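Local coordinates for protein caspase Nc subunit 1 (Drosophila melanogaster, PDB 2FP3) that acts as an initiator caspase, the cysteine-protease domain of a zymogen that helps activate the caspases which carry out apoptosis in the fly, at residues D162-A167 against K177-P182; E281-K286 against M293-Y298. The protein carries 2 engineered substitutions. All coordinates share one frame; numbering follows the deposited sequence.

Contact 1: residues D162-A167 against K177-P182; sequences DHFQTA and KVLMFP
Lys177, at the start of the strand, brings its CD methylene to 4.1 Å from Phe164 CD1, oblique to the ring. The chain then bends at chi3 and chi4 and turns away from the ring, CE passing 4.1 Å from Phe164 O, so that NZ reaches the backbone oxygens of Leu172 and Ala231; the buried ammonium is held by carbonyls outside both segments. Two residues on, Leu179 brings the main contact. Its CD2 sits over one face of the Phe164 ring, 3.6 Å from the centroid and 19° off the normal, a CH-pi contact. The other methyl, CD1, lies on the same side of the ring plane but further out, 3.7 Å from Phe164 CD2. With Phe164 CG beside its own backbone N (chi1 -63°), the ring reaches out from the type I turn Asp162-Gln165 and over the strand. Further along, Met180 points to the other side of the sheet, onto helix 251-266. In the caspase α/β core Phe164 also touches Leu115 of helix 108-119 and meets the ring of Phe130 at about 45°, while strands 130-139 and 233-237 both pair with 177-181 in parallel.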
# COMPACT_ATOMS: atom_id res chain seq x y z
N ASP A 162 10.32 6.99 7.91
CA ASP A 162 11.68 6.81 8.42
C ASP A 162 11.97 5.40 8.88
O ASP A 162 13.13 4.96 8.88
CB ASP A 162 11.93 7.80 9.55
CG ASP A 162 12.15 9.22 9.05
OD1 ASP A 162 11.41 9.65 8.13
OD2 ASP A 162 13.05 9.91 9.57
N HIS A 163 10.94 4.68 9.28
CA HIS A 163 11.15 3.32 9.72
C HIS A 163 11.79 2.48 8.61
O HIS A 163 12.46 1.49 8.89
CB HIS A 163 9.83 2.68 10.14
CG HIS A 163 9.98 1.25 10.57
ND1 HIS A 163 9.80 0.19 9.71
CD2 HIS A 163 10.37 0.72 11.75
CE1 HIS A 163 10.08 -0.93 10.34
NE2 HIS A 163 10.43 -0.64 11.58
N PHE A 164 11.61 2.90 7.37
CA PHE A 164 12.14 2.16 6.24
C PHE A 164 13.52 2.56 5.76
O PHE A 164 13.93 2.19 4.67
CB PHE A 164 11.14 2.19 5.09
CG PHE A 164 9.83 1.53 5.42
CD1 PHE A 164 9.63 0.18 5.18
CD2 PHE A 164 8.81 2.26 6.05
CE1 PHE A 164 8.44 -0.46 5.55
CE2 PHE A 164 7.61 1.64 6.43
CZ PHE A 164 7.43 0.28 6.18
N GLN A 165 14.25 3.32 6.58
CA GLN A 165 15.61 3.70 6.21
C GLN A 165 16.44 2.41 6.29
O GLN A 165 16.19 1.55 7.13
CB GLN A 165 16.16 4.73 7.20
CG GLN A 165 16.02 4.34 8.66
CD GLN A 165 16.66 5.34 9.60
OE1 GLN A 165 17.88 5.51 9.59
NE2 GLN A 165 15.85 5.99 10.42
N THR A 166 17.43 2.28 5.41
CA THR A 166 18.27 1.09 5.36
C THR A 166 18.74 0.60 6.74
O THR A 166 18.82 -0.60 6.99
CB THR A 166 19.51 1.32 4.49
OG1 THR A 166 20.42 2.18 5.17
CG2 THR A 166 19.11 1.96 3.17
N ALA A 167 19.05 1.54 7.62
CA ALA A 167 19.51 1.17 8.95
C ALA A 167 18.48 0.32 9.68
O ALA A 167 18.81 -0.74 10.23
CB ALA A 167 19.81 2.42 9.77
N LYS A 177 9.69 -1.20 -2.23
CA LYS A 177 8.86 -0.89 -1.06
C LYS A 177 7.71 0.06 -1.44
O LYS A 177 7.95 1.18 -1.93
CB LYS A 177 9.70 -0.27 0.06
CG LYS A 177 10.80 -1.18 0.59
CD LYS A 177 11.61 -0.52 1.70
CE LYS A 177 12.53 0.53 1.15
NZ LYS A 177 13.57 -0.12 0.31
N VAL A 178 6.48 -0.39 -1.23
CA VAL A 178 5.30 0.40 -1.57
C VAL A 178 4.53 0.72 -0.31
O VAL A 178 3.92 -0.16 0.28
CB VAL A 178 4.37 -0.37 -2.55
CG1 VAL A 178 3.23 0.53 -3.04
CG2 VAL A 178 5.18 -0.88 -3.75
N LEU A 179 4.57 1.98 0.11
CA LEU A 179 3.88 2.42 1.32
C LEU A 179 2.63 3.18 0.90
O LEU A 179 2.72 4.23 0.25
CB LEU A 179 4.81 3.32 2.14
CG LEU A 179 6.23 2.78 2.38
CD1 LEU A 179 7.06 3.82 3.13
CD2 LEU A 179 6.18 1.48 3.15
N MET A 180 1.46 2.66 1.25
CA MET A 180 0.19 3.28 0.85
C MET A 180 -0.68 3.82 1.98
O MET A 180 -1.02 3.09 2.91
CB MET A 180 -0.64 2.28 0.05
CG MET A 180 0.04 1.76 -1.19
SD MET A 180 -1.09 0.81 -2.23
CE MET A 180 -1.87 2.14 -3.17
N PHE A 181 -1.03 5.09 1.88
CA PHE A 181 -1.88 5.76 2.86
C PHE A 181 -3.07 6.36 2.10
O PHE A 181 -3.14 7.56 1.90
CB PHE A 181 -1.11 6.87 3.56
CG PHE A 181 0.23 6.45 4.06
CD1 PHE A 181 1.34 6.49 3.22
CD2 PHE A 181 0.38 6.01 5.36
CE1 PHE A 181 2.60 6.11 3.68
CE2 PHE A 181 1.64 5.63 5.83
CZ PHE A 181 2.74 5.68 4.99
N PRO A 182 -4.01 5.51 1.67
CA PRO A 182 -5.19 5.96 0.93
C PRO A 182 -6.07 7.02 1.61
O PRO A 182 -6.97 7.58 1.00
CB PRO A 182 -5.94 4.65 0.65
CG PRO A 182 -5.50 3.75 1.78
CD PRO A 182 -4.04 4.06 1.90

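Contact 2: residues E281-K286 against M293-Y298; sequences EAVGNK and MQTGAY
Val283, in the last turn of helix 272-284, meets Thr295 where the chain returns to start strand 297-301; this is the α-to-β connection that leads into an antiparallel strand of the caspase sheet. The tight part is small and consists of Val283, Gly284, Thr295, Gly296 and the backbone of Gln294. Thr295 has chi1 at 60°, which sets OG1 between its own backbone N and carbonyl carbon and turns the hydroxyl oxygen to the valine. The modelled 2.9 Å between Val283 CG1 and Thr295 OG1 is too short for a methyl against an oxygen and is doubtful in detail. The contact itself is plausible, since Val283 CG2 lies 3.8 Å from the same oxygen. Beside them the two backbones come close because Gly284 puts no side chain between them, its CA being 4.4 Å from Gln294 CA. The helix is closing here, with Asn285 N bonded to Glu281 O at 3.0 Å, and Asn285 then forms the centre of an inverse gamma turn that swings the chain off.

The outer side is much looser. Asn285 and Glu281 head off from the returning segment, Glu281 OE1 pairing with Lys278 along the helix, and the side chain of Gln294 is exposed and poorly ordered, as is Met293 before it. No hydrogen bond joins the two segments, so the contact rests on van der Waals packing. Just outside it, Trp254 of helix 251-266 lies against Val283 and takes Lys286 in a cation-pi contact, while Ser280 OG bonds to Gly296 O and so ties the strand entry to helix 272-284. Besides meeting the threonine hydroxyl, the same Val283 CG1 stands 4.0 Å from Gly296 N.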
# COMPACT_ATOMS: atom_id res chain seq x y z
N GLU A 281 -6.01 8.30 -12.53
CA GLU A 281 -6.79 8.84 -13.62
C GLU A 281 -8.23 8.38 -13.45
O GLU A 281 -9.18 9.15 -13.64
CB GLU A 281 -6.25 8.33 -14.95
CG GLU A 281 -7.01 8.86 -16.15
CD GLU A 281 -7.08 7.85 -17.26
OE1 GLU A 281 -7.78 6.83 -17.09
OE2 GLU A 281 -6.42 8.08 -18.30
N ALA A 282 -8.38 7.11 -13.10
CA ALA A 282 -9.68 6.49 -12.91
C ALA A 282 -10.45 7.13 -11.76
O ALA A 282 -11.54 7.66 -11.96
CB ALA A 282 -9.51 5.01 -12.65
N VAL A 283 -9.87 7.07 -10.57
CA VAL A 283 -10.51 7.63 -9.39
C VAL A 283 -10.81 9.11 -9.59
O VAL A 283 -11.73 9.66 -8.99
CB VAL A 283 -9.60 7.46 -8.14
CG1 VAL A 283 -8.31 8.25 -8.32
CG2 VAL A 283 -10.33 7.89 -6.88
N GLY A 284 -10.04 9.76 -10.47
CA GLY A 284 -10.24 11.17 -10.74
C GLY A 284 -11.44 11.45 -11.62
O GLY A 284 -12.28 12.29 -11.29
N ASN A 285 -11.52 10.76 -12.75
CA ASN A 285 -12.63 10.95 -13.68
C ASN A 285 -13.92 10.41 -13.07
O ASN A 285 -14.29 9.26 -13.29
CB ASN A 285 -12.34 10.22 -14.99
CG ASN A 285 -13.40 10.48 -16.05
OD1 ASN A 285 -13.38 9.88 -17.12
ND2 ASN A 285 -14.33 11.38 -15.75
N LYS A 286 -14.60 11.25 -12.29
CA LYS A 286 -15.85 10.84 -11.67
C LYS A 286 -16.62 12.00 -11.04
O LYS A 286 -16.74 13.08 -11.63
CB LYS A 286 -15.58 9.77 -10.61
CG LYS A 286 -14.75 10.26 -9.43
CD LYS A 286 -14.66 9.20 -8.35
CE LYS A 286 -16.04 8.77 -7.87
NZ LYS A 286 -16.81 9.89 -7.26
N MET A 293 -8.82 19.00 -10.79
CA MET A 293 -8.33 17.97 -11.72
C MET A 293 -7.56 16.84 -11.03
O MET A 293 -6.63 17.09 -10.26
CB MET A 293 -7.45 18.61 -12.79
CG MET A 293 -8.06 19.82 -13.51
SD MET A 293 -9.51 19.45 -14.53
CE MET A 293 -10.84 19.91 -13.42
N GLN A 294 -7.96 15.60 -11.32
CA GLN A 294 -7.32 14.40 -10.76
C GLN A 294 -7.23 14.34 -9.24
O GLN A 294 -7.44 15.34 -8.55
CB GLN A 294 -5.93 14.23 -11.38
CG GLN A 294 -5.96 13.66 -12.80
CD GLN A 294 -4.74 14.02 -13.62
OE1 GLN A 294 -4.46 13.41 -14.65
NE2 GLN A 294 -4.00 15.03 -13.17
N THR A 295 -6.93 13.15 -8.71
CA THR A 295 -6.85 12.97 -7.26
C THR A 295 -5.64 12.17 -6.77
O THR A 295 -4.86 12.65 -5.94
CB THR A 295 -8.13 12.30 -6.72
OG1 THR A 295 -8.29 11.02 -7.34
CG2 THR A 295 -9.35 13.16 -7.01
N GLY A 296 -5.50 10.94 -7.26
CA GLY A 296 -4.39 10.08 -6.84
C GLY A 296 -3.01 10.67 -7.05
O GLY A 296 -2.79 11.43 -7.99
N ALA A 297 -2.07 10.30 -6.18
CA ALA A 297 -0.70 10.80 -6.27
C ALA A 297 0.29 9.89 -5.54
O ALA A 297 -0.09 9.10 -4.69
CB ALA A 297 -0.63 12.21 -5.67
N TYR A 298 1.58 9.98 -5.89
CA TYR A 298 2.60 9.18 -5.22
C TYR A 298 3.97 9.80 -5.38
O TYR A 298 4.21 10.54 -6.34
CB TYR A 298 2.63 7.75 -5.77
CG TYR A 298 3.07 7.64 -7.22
CD1 TYR A 298 2.15 7.72 -8.27
CD2 TYR A 298 4.41 7.40 -7.55
CE1 TYR A 298 2.54 7.56 -9.60
CE2 TYR A 298 4.81 7.25 -8.87
CZ TYR A 298 3.88 7.32 -9.89
OH TYR A 298 4.29 7.13 -11.19

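The two contacts work on the same sheet but do not touch: their centres are 23 Å apart and their nearest atoms about 7 Å. Strand 177-181 of contact 1 and strand 297-301, which contact 2 leads into, each pair with strand 233-237, one parallel and one antiparallel, so a single strand separates them. Contact 1 closes in the chain before contact 2 opens. Neither reaches Ala184, an engineered residue at the inferred catalytic position: the side chain of Leu179 is about 11 Å from that of Ala184, and that of Gly296 about 10 Å. His137, probably the other catalytic residue, sits on strand 130-139, beside 177-181.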